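Molybdopterin biosynthesis moeA protein (Pyrococcus horikoshii, PDB 1WU2) probably takes part in molybdenum cofactor biosynthesis, acting on molybdopterin at the step where the metal is inserted, as in other MoeA proteins. Local coordinates at residues A[326-331]-A[348-353]. Residues are numbered along the deposited sequence; the frame is centred on the assembly and turned at random.
Sequences VKVKAI and IYYENG
Val328 CG1 approaches the Tyr350 ring obliquely, 4.2 Å from its centroid, an off-centre CH-pi contact nearest CZ and OH. That methyl lies anti to the backbone N (chi1 -180°), and the branched valine, buried here, also packs on Val328 of the second subunit. Lys329 turns its CB away, as suits a long charged chain at a partly exposed strand position, and offers its carbonyl oxygen: a water bridges Lys329 O, to which it donates, and Tyr350 OH, both distances modelled rather short at 2.5 Å. Ala330 turns back inward, its CB meeting the edge of Tyr350 near the ring plane, 3.8 Å from CE1 of that ring; this small methyl also touches Ala355. At Ile331 the backbone N donates a nearly straight bond (168°) to Gly353 O, 3.2 Å away, and the long branched side chain brings CD1 to 3.5 Å from Gly353 O. Gly353, with positive phi, suits the turn linking strands 343-351 and 354-357, the latter pairing in parallel with 327-332. Tyrosine thus serves twice in this C-terminal domain: its ring packs against apolar side chains of a strand running at 92° to its own, and its hydroxyl also bonds to Lys327 O of the second subunit, joining strand packing to the dimer contact.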
loop_
_atom_site.group_PDB
_atom_site.type_symbol
_atom_site.label_atom_id
_atom_site.label_comp_id
_atom_site.label_asym_id
_atom_site.label_seq_id
_atom_site.Cartn_x
_atom_site.Cartn_y
_atom_site.Cartn_z
ATOM N N VAL A 326 5.041 -6.051 -2.839
ATOM C CA VAL A 326 5.167 -5.969 -4.288
ATOM C C VAL A 326 6.634 -6.043 -4.685
ATOM O O VAL A 326 7.453 -5.281 -4.174
ATOM C CB VAL A 326 4.592 -4.641 -4.831
ATOM C CG1 VAL A 326 4.430 -4.710 -6.345
ATOM C CG2 VAL A 326 3.266 -4.305 -4.159
ATOM N N LYS A 327 6.957 -6.959 -5.595
ATOM C CA LYS A 327 8.295 -7.039 -6.168
ATOM C C LYS A 327 8.307 -6.422 -7.565
ATOM O O LYS A 327 7.438 -6.710 -8.387
ATOM C CB LYS A 327 8.778 -8.488 -6.213
ATOM C CG LYS A 327 9.308 -8.997 -4.876
ATOM C CD LYS A 327 10.460 -9.988 -5.052
ATOM C CE LYS A 327 11.069 -10.392 -3.709
ATOM N NZ LYS A 327 10.027 -10.666 -2.670
ATOM N N VAL A 328 9.307 -5.582 -7.816
ATOM C CA VAL A 328 9.398 -4.785 -9.034
ATOM C C VAL A 328 10.757 -4.979 -9.715
ATOM O O VAL A 328 11.793 -5.023 -9.053
ATOM C CB VAL A 328 9.194 -3.284 -8.721
ATOM C CG1 VAL A 328 9.282 -2.442 -9.985
ATOM C CG2 VAL A 328 7.859 -3.063 -8.023
ATOM N N LYS A 329 10.733 -5.092 -11.041
ATOM C CA LYS A 329 11.947 -5.180 -11.854
ATOM C C LYS A 329 12.456 -3.767 -12.141
ATOM O O LYS A 329 11.681 -2.896 -12.520
ATOM C CB LYS A 329 11.638 -5.910 -13.166
ATOM C CG LYS A 329 12.825 -6.089 -14.120
ATOM C CD LYS A 329 12.360 -6.284 -15.571
ATOM C CE LYS A 329 12.847 -7.607 -16.155
ATOM N NZ LYS A 329 12.158 -7.941 -17.435
ATOM N N ALA A 330 13.758 -3.548 -11.972
ATOM C CA ALA A 330 14.347 -2.217 -12.139
ATOM C C ALA A 330 15.801 -2.269 -12.601
ATOM O O ALA A 330 16.542 -3.177 -12.243
ATOM C CB ALA A 330 14.245 -1.436 -10.842
ATOM N N ILE A 331 16.199 -1.280 -13.396
ATOM C CA ILE A 331 17.585 -1.134 -13.821
ATOM C C ILE A 331 18.330 -0.343 -12.757
ATOM O O ILE A 331 17.880 0.715 -12.332
ATOM C CB ILE A 331 17.666 -0.422 -15.190
ATOM C CG1 ILE A 331 16.929 -1.240 -16.256
ATOM C CG2 ILE A 331 19.127 -0.197 -15.602
ATOM C CD1 ILE A 331 15.605 -0.637 -16.684
ATOM N N ILE A 348 16.658 1.818 -1.505
ATOM C CA ILE A 348 16.523 2.214 -2.903
ATOM C C ILE A 348 15.441 3.279 -3.047
ATOM O O ILE A 348 14.399 3.172 -2.421
ATOM C CB ILE A 348 16.097 0.979 -3.736
ATOM C CG1 ILE A 348 17.161 -0.127 -3.679
ATOM C CG2 ILE A 348 15.763 1.375 -5.181
ATOM C CD1 ILE A 348 18.495 0.241 -4.283
ATOM N N TYR A 349 15.677 4.297 -3.871
ATOM C CA TYR A 349 14.582 5.132 -4.362
ATOM C C TYR A 349 14.263 4.725 -5.790
ATOM O O TYR A 349 15.058 4.952 -6.701
ATOM C CB TYR A 349 14.880 6.631 -4.299
ATOM C CG TYR A 349 13.634 7.460 -4.558
ATOM C CD1 TYR A 349 13.378 8.008 -5.814
ATOM C CD2 TYR A 349 12.696 7.659 -3.553
ATOM C CE1 TYR A 349 12.224 8.750 -6.051
ATOM C CE2 TYR A 349 11.543 8.396 -3.778
ATOM C CZ TYR A 349 11.311 8.940 -5.025
ATOM O OH TYR A 349 10.162 9.671 -5.233
ATOM N N TYR A 350 13.095 4.119 -5.964
ATOM C CA TYR A 350 12.626 3.663 -7.261
ATOM C C TYR A 350 11.733 4.716 -7.917
ATOM O O TYR A 350 10.725 5.127 -7.339
ATOM C CB TYR A 350 11.840 2.357 -7.107
ATOM C CG TYR A 350 11.171 1.925 -8.385
ATOM C CD1 TYR A 350 11.885 1.261 -9.378
ATOM C CD2 TYR A 350 9.829 2.209 -8.618
ATOM C CE1 TYR A 350 11.276 0.877 -10.562
ATOM C CE2 TYR A 350 9.213 1.834 -9.797
ATOM C CZ TYR A 350 9.940 1.167 -10.765
ATOM O OH TYR A 350 9.326 0.797 -11.935
ATOM N N GLU A 351 12.119 5.149 -9.116
ATOM C CA GLU A 351 11.243 5.928 -9.995
ATOM C C GLU A 351 11.638 5.760 -11.467
ATOM O O GLU A 351 12.828 5.698 -11.799
ATOM C CB GLU A 351 11.231 7.415 -9.606
ATOM C CG GLU A 351 12.460 8.214 -10.029
ATOM C CD GLU A 351 12.375 9.682 -9.650
ATOM O OE1 GLU A 351 11.257 10.172 -9.378
ATOM O OE2 GLU A 351 13.432 10.349 -9.626
ATOM N N ASN A 352 10.627 5.695 -12.336
ATOM C CA ASN A 352 10.815 5.562 -13.786
ATOM C C ASN A 352 11.612 4.313 -14.175
ATOM O O ASN A 352 12.529 4.382 -14.990
ATOM C CB ASN A 352 11.486 6.815 -14.374
ATOM C CG ASN A 352 10.770 8.103 -14.004
ATOM O OD1 ASN A 352 11.354 9.186 -14.070
ATOM N ND2 ASN A 352 9.500 7.996 -13.617
ATOM N N GLY A 353 11.257 3.178 -13.576
ATOM C CA GLY A 353 11.930 1.916 -13.837
ATOM C C GLY A 353 13.405 1.872 -13.465
ATOM O O GLY A 353 14.146 1.058 -14.010
HETATM O O HOH W 1 10.177 -1.115 -13.320
#